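Side-chain contacts in 5'-deoxynucleotidase (Archaeoglobus fulgidus, PDB 1YNB), which probably hydrolyses 2'-deoxyribonucleoside 5'-phosphates to the deoxynucleoside and free phosphate, using a divalent metal such as cobalt or manganese: residues N43-I48 with L128-V133; L29-R34 with I143-N148. One frame throughout, in Å; residues are numbered along the deposited sequence.

Contact 1 of 2, residues N43-I48 with L128-V133. Unlike the reference sequence in segment 43-48: Asn43 (reference Ser).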
ATOM      1  N   ASN A  43      -0.167   7.992 -10.928  1.00 19.67           N
ATOM      2  CA  ASN A  43       1.009   8.889 -11.130  1.00 19.77           C
ATOM      3  C   ASN A  43       2.251   8.340 -10.438  1.00 20.43           C
ATOM      4  O   ASN A  43       3.382   8.452 -10.943  1.00 20.00           O
ATOM      5  CB  ASN A  43       0.731  10.264 -10.552  1.00 19.65           C
ATOM      6  CG  ASN A  43      -0.402  10.970 -11.244  1.00 21.36           C
ATOM      7  OD1 ASN A  43      -1.096  11.786 -10.625  1.00 25.68           O
ATOM      8  ND2 ASN A  43      -0.594  10.692 -12.531  1.00 23.81           N
ATOM      9  N   PHE A  44       2.048   7.786  -9.248  1.00 17.41           N
ATOM     10  CA  PHE A  44       3.141   7.181  -8.508  1.00 16.64           C
ATOM     11  C   PHE A  44       3.837   6.141  -9.346  1.00 18.49           C
ATOM     12  O   PHE A  44       5.058   6.207  -9.558  1.00 18.10           O
ATOM     13  CB  PHE A  44       2.613   6.509  -7.210  1.00 15.36           C
ATOM     14  CG  PHE A  44       3.614   5.605  -6.528  1.00 17.30           C
ATOM     15  CD1 PHE A  44       4.713   6.152  -5.811  1.00 16.38           C
ATOM     16  CD2 PHE A  44       3.488   4.204  -6.605  1.00 18.73           C
ATOM     17  CE1 PHE A  44       5.633   5.320  -5.209  1.00 18.07           C
ATOM     18  CE2 PHE A  44       4.432   3.355  -5.990  1.00 18.64           C
ATOM     19  CZ  PHE A  44       5.519   3.935  -5.285  1.00 17.50           C
ATOM     20  N   ARG A  45       3.082   5.134  -9.807  1.00 16.02           N
ATOM     21  CA  ARG A  45       3.752   4.100 -10.551  1.00 14.51           C
ATOM     22  C   ARG A  45       4.177   4.565 -11.939  1.00 14.35           C
ATOM     23  O   ARG A  45       5.204   4.104 -12.438  1.00 17.42           O
ATOM     24  CB  ARG A  45       2.913   2.821 -10.645  1.00 15.57           C
ATOM     25  CG  ARG A  45       3.692   1.693 -11.300  1.00 14.54           C
ATOM     26  CD  ARG A  45       3.152   0.307 -11.033  1.00 18.31           C
ATOM     27  NE  ARG A  45       1.782   0.146 -11.544  1.00 17.54           N
ATOM     28  CZ  ARG A  45       1.163  -1.036 -11.615  1.00 17.85           C
ATOM     29  NH1 ARG A  45       1.780  -2.134 -11.229  1.00 17.27           N
ATOM     30  NH2 ARG A  45      -0.092  -1.108 -12.040  1.00 16.31           N
ATOM     31  N   ALA A  46       3.419   5.482 -12.537  1.00 14.54           N
ATOM     32  CA  ALA A  46       3.809   5.953 -13.861  1.00 14.47           C
ATOM     33  C   ALA A  46       5.160   6.689 -13.726  1.00 17.86           C
ATOM     34  O   ALA A  46       6.000   6.611 -14.645  1.00 19.39           O
ATOM     35  CB  ALA A  46       2.761   6.895 -14.415  1.00 15.66           C
ATOM     36  N   ALA A  47       5.341   7.400 -12.612  1.00 17.12           N
ATOM     37  CA  ALA A  47       6.611   8.113 -12.394  1.00 18.58           C
ATOM     38  C   ALA A  47       7.758   7.140 -12.311  1.00 19.94           C
ATOM     39  O   ALA A  47       8.794   7.338 -12.956  1.00 20.84           O
ATOM     40  CB  ALA A  47       6.526   9.022 -11.150  1.00 19.06           C
ATOM     41  N   ILE A  48       7.603   6.051 -11.551  1.00 18.39           N
ATOM     42  CA  ILE A  48       8.636   5.052 -11.474  1.00 18.51           C
ATOM     43  C   ILE A  48       8.862   4.429 -12.865  1.00 20.53           C
ATOM     44  O   ILE A  48      10.009   4.225 -13.310  1.00 19.12           O
ATOM     45  CB  ILE A  48       8.263   4.010 -10.387  1.00 19.16           C
ATOM     46  CG1 ILE A  48       8.318   4.707  -9.015  1.00 20.82           C
ATOM     47  CG2 ILE A  48       9.206   2.782 -10.406  1.00 21.07           C
ATOM     48  CD1 ILE A  48       7.802   3.850  -7.877  1.00 23.50           C
ATOM     49  N   LEU A 128      -1.163   2.079 -17.217  1.00 15.72           N
ATOM     50  CA  LEU A 128      -2.546   1.630 -17.475  1.00 18.23           C
ATOM     51  C   LEU A 128      -2.566   0.178 -17.927  1.00 18.75           C
ATOM     52  O   LEU A 128      -3.392  -0.617 -17.438  1.00 18.47           O
ATOM     53  CB  LEU A 128      -3.201   2.515 -18.554  1.00 18.74           C
ATOM     54  CG  LEU A 128      -4.582   2.080 -19.073  1.00 19.61           C
ATOM     55  CD1 LEU A 128      -5.652   2.185 -17.971  1.00 19.06           C
ATOM     56  CD2 LEU A 128      -4.939   3.014 -20.173  1.00 22.33           C
ATOM     57  N   ALA A 129      -1.675  -0.209 -18.845  1.00 15.98           N
ATOM     58  CA  ALA A 129      -1.632  -1.602 -19.302  1.00 16.31           C
ATOM     59  C   ALA A 129      -1.302  -2.544 -18.130  1.00 16.00           C
ATOM     60  O   ALA A 129      -1.904  -3.606 -17.988  1.00 16.33           O
ATOM     61  CB  ALA A 129      -0.582  -1.787 -20.454  1.00 18.62           C
ATOM     62  N   PHE A 130      -0.334  -2.184 -17.284  1.00 16.41           N
ATOM     63  CA  PHE A 130      -0.024  -3.045 -16.134  1.00 14.97           C
ATOM     64  C   PHE A 130      -1.259  -3.174 -15.205  1.00 14.06           C
ATOM     65  O   PHE A 130      -1.559  -4.279 -14.722  1.00 13.67           O
ATOM     66  CB  PHE A 130       1.127  -2.462 -15.280  1.00 15.41           C
ATOM     67  CG  PHE A 130       2.475  -2.977 -15.683  1.00 16.90           C
ATOM     68  CD1 PHE A 130       3.139  -2.433 -16.785  1.00 16.96           C
ATOM     69  CD2 PHE A 130       3.070  -4.005 -14.968  1.00 15.02           C
ATOM     70  CE1 PHE A 130       4.420  -2.930 -17.159  1.00 17.12           C
ATOM     71  CE2 PHE A 130       4.312  -4.508 -15.310  1.00 18.11           C
ATOM     72  CZ  PHE A 130       5.007  -3.964 -16.422  1.00 17.08           C
ATOM     73  N   GLN A 131      -1.949  -2.057 -14.981  1.00 13.87           N
ATOM     74  CA  GLN A 131      -3.106  -2.047 -14.077  1.00 15.92           C
ATOM     75  C   GLN A 131      -4.261  -2.836 -14.726  1.00 16.93           C
ATOM     76  O   GLN A 131      -5.063  -3.482 -14.027  1.00 14.53           O
ATOM     77  CB  GLN A 131      -3.542  -0.623 -13.748  1.00 15.45           C
ATOM     78  CG  GLN A 131      -4.651  -0.567 -12.660  1.00 16.23           C
ATOM     79  CD  GLN A 131      -4.263  -1.231 -11.332  1.00 19.61           C
ATOM     80  OE1 GLN A 131      -3.499  -0.658 -10.540  1.00 18.97           O
ATOM     81  NE2 GLN A 131      -4.804  -2.435 -11.072  1.00 16.51           N
ATOM     82  N   GLY A 132      -4.297  -2.816 -16.047  1.00 14.76           N
ATOM     83  CA  GLY A 132      -5.314  -3.578 -16.788  1.00 17.49           C
ATOM     84  C   GLY A 132      -5.089  -5.084 -16.609  1.00 19.51           C
ATOM     85  O   GLY A 132      -6.045  -5.860 -16.384  1.00 18.29           O
ATOM     86  N   VAL A 133      -3.832  -5.519 -16.727  1.00 17.77           N
ATOM     87  CA  VAL A 133      -3.473  -6.921 -16.540  1.00 18.18           C
ATOM     88  C   VAL A 133      -3.765  -7.314 -15.095  1.00 17.81           C
ATOM     89  O   VAL A 133      -4.283  -8.419 -14.862  1.00 16.98           O
ATOM     90  CB  VAL A 133      -1.988  -7.169 -16.852  1.00 18.90           C
ATOM     91  CG1 VAL A 133      -1.525  -8.544 -16.365  1.00 18.51           C
ATOM     92  CG2 VAL A 133      -1.790  -7.112 -18.378  1.00 21.52           C
TER

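Contact 2 of 2, residues L29-R34 with I143-N148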
ATOM      1  N   LEU A  29     -14.464   2.349 -12.899  1.00 18.43           N
ATOM      2  CA  LEU A  29     -15.737   2.279 -12.212  1.00 17.39           C
ATOM      3  C   LEU A  29     -16.832   1.582 -13.006  1.00 19.25           C
ATOM      4  O   LEU A  29     -17.618   0.848 -12.419  1.00 16.44           O
ATOM      5  CB  LEU A  29     -16.218   3.674 -11.837  1.00 19.63           C
ATOM      6  CG  LEU A  29     -15.248   4.434 -10.907  1.00 19.53           C
ATOM      7  CD1 LEU A  29     -15.636   5.905 -10.899  1.00 19.97           C
ATOM      8  CD2 LEU A  29     -15.277   3.828  -9.522  1.00 22.51           C
ATOM      9  N   LYS A  30     -16.890   1.829 -14.317  1.00 19.74           N
ATOM     10  CA  LYS A  30     -17.936   1.193 -15.117  1.00 21.63           C
ATOM     11  C   LYS A  30     -17.731  -0.306 -15.256  1.00 22.87           C
ATOM     12  O   LYS A  30     -18.683  -1.038 -15.624  1.00 23.95           O
ATOM     13  CB  LYS A  30     -18.061   1.864 -16.488  1.00 25.34           C
ATOM     14  CG  LYS A  30     -16.887   1.691 -17.382  1.00 28.01           C
ATOM     15  CD  LYS A  30     -17.091   2.539 -18.643  1.00 31.85           C
ATOM     16  CE  LYS A  30     -15.886   2.458 -19.571  1.00 34.77           C
ATOM     17  NZ  LYS A  30     -14.594   2.895 -18.897  1.00 35.26           N
ATOM     18  N   LEU A  31     -16.525  -0.793 -14.961  1.00 19.76           N
ATOM     19  CA  LEU A  31     -16.269  -2.224 -15.012  1.00 21.24           C
ATOM     20  C   LEU A  31     -16.702  -2.886 -13.714  1.00 20.94           C
ATOM     21  O   LEU A  31     -16.548  -4.101 -13.568  1.00 21.65           O
ATOM     22  CB  LEU A  31     -14.793  -2.523 -15.221  1.00 22.97           C
ATOM     23  CG  LEU A  31     -14.260  -2.541 -16.643  1.00 25.14           C
ATOM     24  CD1 LEU A  31     -14.528  -1.206 -17.274  1.00 28.58           C
ATOM     25  CD2 LEU A  31     -12.752  -2.865 -16.641  1.00 27.55           C
ATOM     26  N   GLY A  32     -17.182  -2.083 -12.777  1.00 20.23           N
ATOM     27  CA  GLY A  32     -17.658  -2.592 -11.489  1.00 20.99           C
ATOM     28  C   GLY A  32     -16.609  -2.731 -10.405  1.00 22.93           C
ATOM     29  O   GLY A  32     -16.884  -3.254  -9.330  1.00 23.98           O
ATOM     30  N   ILE A  33     -15.401  -2.241 -10.678  1.00 21.20           N
ATOM     31  CA  ILE A  33     -14.317  -2.271  -9.691  1.00 20.34           C
ATOM     32  C   ILE A  33     -14.646  -1.205  -8.678  1.00 19.86           C
ATOM     33  O   ILE A  33     -14.641  -0.024  -8.968  1.00 18.19           O
ATOM     34  CB  ILE A  33     -12.947  -2.002 -10.364  1.00 22.50           C
ATOM     35  CG1 ILE A  33     -12.639  -3.145 -11.325  1.00 23.12           C
ATOM     36  CG2 ILE A  33     -11.854  -1.893  -9.298  1.00 22.32           C
ATOM     37  CD1 ILE A  33     -11.639  -2.804 -12.424  1.00 24.26           C
ATOM     38  N   ARG A  34     -14.966  -1.623  -7.457  1.00 19.24           N
ATOM     39  CA  ARG A  34     -15.419  -0.682  -6.445  1.00 22.66           C
ATOM     40  C   ARG A  34     -14.501   0.320  -5.796  1.00 22.55           C
ATOM     41  O   ARG A  34     -14.922   1.431  -5.471  1.00 25.92           O
ATOM     42  CB  ARG A  34     -16.150  -1.448  -5.336  1.00 24.49           C
ATOM     43  CG  ARG A  34     -17.463  -1.988  -5.828  1.00 28.08           C
ATOM     44  CD  ARG A  34     -18.442  -0.819  -6.038  1.00 29.77           C
ATOM     45  NE  ARG A  34     -19.386  -0.702  -4.915  1.00 29.71           N
ATOM     46  CZ  ARG A  34     -20.139   0.367  -4.660  1.00 30.50           C
ATOM     47  NH1 ARG A  34     -20.054   1.457  -5.418  1.00 30.42           N
ATOM     48  NH2 ARG A  34     -21.049   0.322  -3.694  1.00 29.74           N
ATOM     49  N   ILE A 143      -8.664  -6.349 -19.196  1.00 22.54           N
ATOM     50  CA  ILE A 143      -7.540  -6.580 -20.099  1.00 23.41           C
ATOM     51  C   ILE A 143      -7.591  -5.708 -21.349  1.00 24.36           C
ATOM     52  O   ILE A 143      -6.561  -5.519 -21.995  1.00 24.01           O
ATOM     53  CB  ILE A 143      -7.404  -8.096 -20.520  1.00 23.70           C
ATOM     54  CG1 ILE A 143      -5.999  -8.364 -21.078  1.00 24.23           C
ATOM     55  CG2 ILE A 143      -8.454  -8.489 -21.580  1.00 25.58           C
ATOM     56  CD1 ILE A 143      -4.918  -8.320 -20.000  1.00 22.96           C
ATOM     57  N   ARG A 144      -8.762  -5.171 -21.684  1.00 25.26           N
ATOM     58  CA  ARG A 144      -8.859  -4.348 -22.879  1.00 27.35           C
ATOM     59  C   ARG A 144      -8.055  -3.064 -22.723  1.00 26.50           C
ATOM     60  O   ARG A 144      -7.607  -2.492 -23.727  1.00 24.66           O
ATOM     61  CB  ARG A 144     -10.313  -3.965 -23.189  1.00 31.11           C
ATOM     62  CG  ARG A 144     -11.222  -5.111 -23.611  1.00 36.08           C
ATOM     63  CD  ARG A 144     -10.615  -5.934 -24.736  1.00 42.89           C
ATOM     64  NE  ARG A 144     -11.596  -6.801 -25.389  1.00 47.86           N
ATOM     65  CZ  ARG A 144     -12.375  -7.684 -24.766  1.00 50.06           C
ATOM     66  NH1 ARG A 144     -12.303  -7.844 -23.446  1.00 51.01           N
ATOM     67  NH2 ARG A 144     -13.249  -8.403 -25.474  1.00 52.15           N
ATOM     68  N   PHE A 145      -7.919  -2.580 -21.490  1.00 25.68           N
ATOM     69  CA  PHE A 145      -7.142  -1.355 -21.262  1.00 26.34           C
ATOM     70  C   PHE A 145      -5.647  -1.604 -21.508  1.00 25.15           C
ATOM     71  O   PHE A 145      -4.858  -0.657 -21.549  1.00 28.33           O
ATOM     72  CB  PHE A 145      -7.348  -0.822 -19.825  1.00 28.37           C
ATOM     73  CG  PHE A 145      -8.718  -0.218 -19.560  1.00 31.70           C
ATOM     74  CD1 PHE A 145      -8.919   1.168 -19.636  1.00 34.40           C
ATOM     75  CD2 PHE A 145      -9.786  -1.024 -19.164  1.00 33.33           C
ATOM     76  CE1 PHE A 145     -10.158   1.745 -19.310  1.00 35.59           C
ATOM     77  CE2 PHE A 145     -11.029  -0.461 -18.837  1.00 34.97           C
ATOM     78  CZ  PHE A 145     -11.215   0.925 -18.907  1.00 35.17           C
ATOM     79  N   ALA A 146      -5.240  -2.861 -21.631  1.00 25.02           N
ATOM     80  CA  ALA A 146      -3.851  -3.177 -21.883  1.00 25.57           C
ATOM     81  C   ALA A 146      -3.635  -3.620 -23.322  1.00 26.91           C
ATOM     82  O   ALA A 146      -2.519  -3.949 -23.684  1.00 27.96           O
ATOM     83  CB  ALA A 146      -3.376  -4.279 -20.963  1.00 24.80           C
ATOM     84  N   GLU A 147      -4.703  -3.675 -24.114  1.00 27.60           N
ATOM     85  CA  GLU A 147      -4.617  -4.113 -25.501  1.00 29.29           C
ATOM     86  C   GLU A 147      -4.555  -2.954 -26.489  1.00 30.77           C
ATOM     87  O   GLU A 147      -5.103  -1.877 -26.243  1.00 30.39           O
ATOM     88  CB  GLU A 147      -5.819  -5.038 -25.843  1.00 28.84           C
ATOM     89  CG  GLU A 147      -5.755  -6.373 -25.069  1.00 28.75           C
ATOM     90  CD  GLU A 147      -6.948  -7.323 -25.265  1.00 30.92           C
ATOM     91  OE1 GLU A 147      -8.027  -6.846 -25.652  1.00 30.33           O
ATOM     92  OE2 GLU A 147      -6.789  -8.543 -24.990  1.00 30.11           O
ATOM     93  N   ASN A 148      -3.893  -3.203 -27.614  1.00 35.06           N
ATOM     94  CA  ASN A 148      -3.745  -2.208 -28.684  1.00 39.20           C
ATOM     95  C   ASN A 148      -3.195  -0.889 -28.139  1.00 40.19           C
ATOM     96  O   ASN A 148      -3.726   0.205 -28.433  1.00 40.95           O
ATOM     97  CB  ASN A 148      -5.102  -1.950 -29.348  1.00 41.57           C
ATOM     98  CG  ASN A 148      -5.873  -3.234 -29.623  1.00 43.48           C
ATOM     99  OD1 ASN A 148      -5.348  -4.182 -30.227  1.00 43.80           O
ATOM    100  ND2 ASN A 148      -7.135  -3.271 -29.178  1.00 45.28           N
TER

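Contact 1 of 2, residues N43-I48 with L128-V133
Arg45 alone carries this contact for residues 43-48, reaching over to Phe130 and Gln131. Its chain leaves with CG anti to the backbone N (chi1 -174°), then bends at chi3, which brings the guanidinium against the helix surface of 128-133. One face of that group rests on Phe130 CB, 3.7 Å from Arg45 NH2, while the Phe130 ring is turned about 60° from the guanidinium plane. Gln131 CB lies in plane at the guanidinium edge, 3.9 Å from Arg45 NH2. The amide oxygen OE1 of Gln131 is 3.7 Å from Arg45 NH2 and is hydrogen-bonded to Lys21 NZ of the second subunit. Arg45 is gripped by salt bridges from NE to Glu127 and from NH2 to Glu134, and NH1 bonds to the carbonyl O of Ile14 in the second subunit. With an alanine in its place, Glu127 and Glu134 would probably lose their positive mate, and Phe130 CB its cover on this side. The buried side chain spans helices 39-56 and 117-135 of the HD-domain fold, near, though not touching, His42, His74, Asp75 and Asp124, which converge in a pattern consistent with an HD-type metal site, without metal here; helix 154-166 packs on Phe130 and the second subunit on Arg45.

Contact 2 of 2, residues L29-R34 with I143-N148
Leu31 sets both its methyl groups against the rim of the Phe145 ring, where CE2 lies 3.7 Å from Leu31 CD2 and 3.9 Å from Leu31 CD1. Both methyls approach near the plane of the ring, so the leucine meets its edge and does not lie over a face. The two side chains run past each other in opposite directions, and the overlap is confined to their outer ends. Phe145 holds CG anti to its own carbonyl carbon (chi1 -71°), which extends the ring from the 3-10 turn toward residues 29-34. Lys30 comes to the next ring carbon: its NZ stands 3.9 Å from Phe145 CZ, again near the ring plane, an approach unlike the over-the-face placement of a cation-pi pair. A bend at the last torsion of the lysine, chi4 -58°, turns the amino group this way, where it hydrogen-bonds to the carbonyl O of Gly27, which probably helps to keep it there.

Both segments belong to connections between helices of the all-helical HD-domain fold: 29-34 lies between helices 8-18 and 39-56, and 143-148 between helices 117-135 and 154-166. Each has a tight turn of its own, closed by Gly32 N to Leu29 O in one and by Ala146 N to Ile143 O, 3.0 Å, in the other. Around the ring of Phe145, Trp28 meets it with the planes at about 45°, and Leu128 of helix 117-135 and Lys86 from another loop also touch this side chain.

In the fold
Contact 1 is buried, its centre about 6 Å from the centre of the chain; contact 2 lies at the surface, about 15 Å out. The inner one joins two long helices through an arginine whose charge is met by acidic residues, and the second subunit takes part. The outer one joins two interhelical loops, mainly by apolar side chains at a ring edge, and no other chain of the assembly touches it. The two centres are about 13 Å apart, and residues 128-133 and 143-148 pack directly, with Ala146 CB 3.4 Å from Ala129 O. Along the chain, contact 1 is nested within the loop that contact 2 closes.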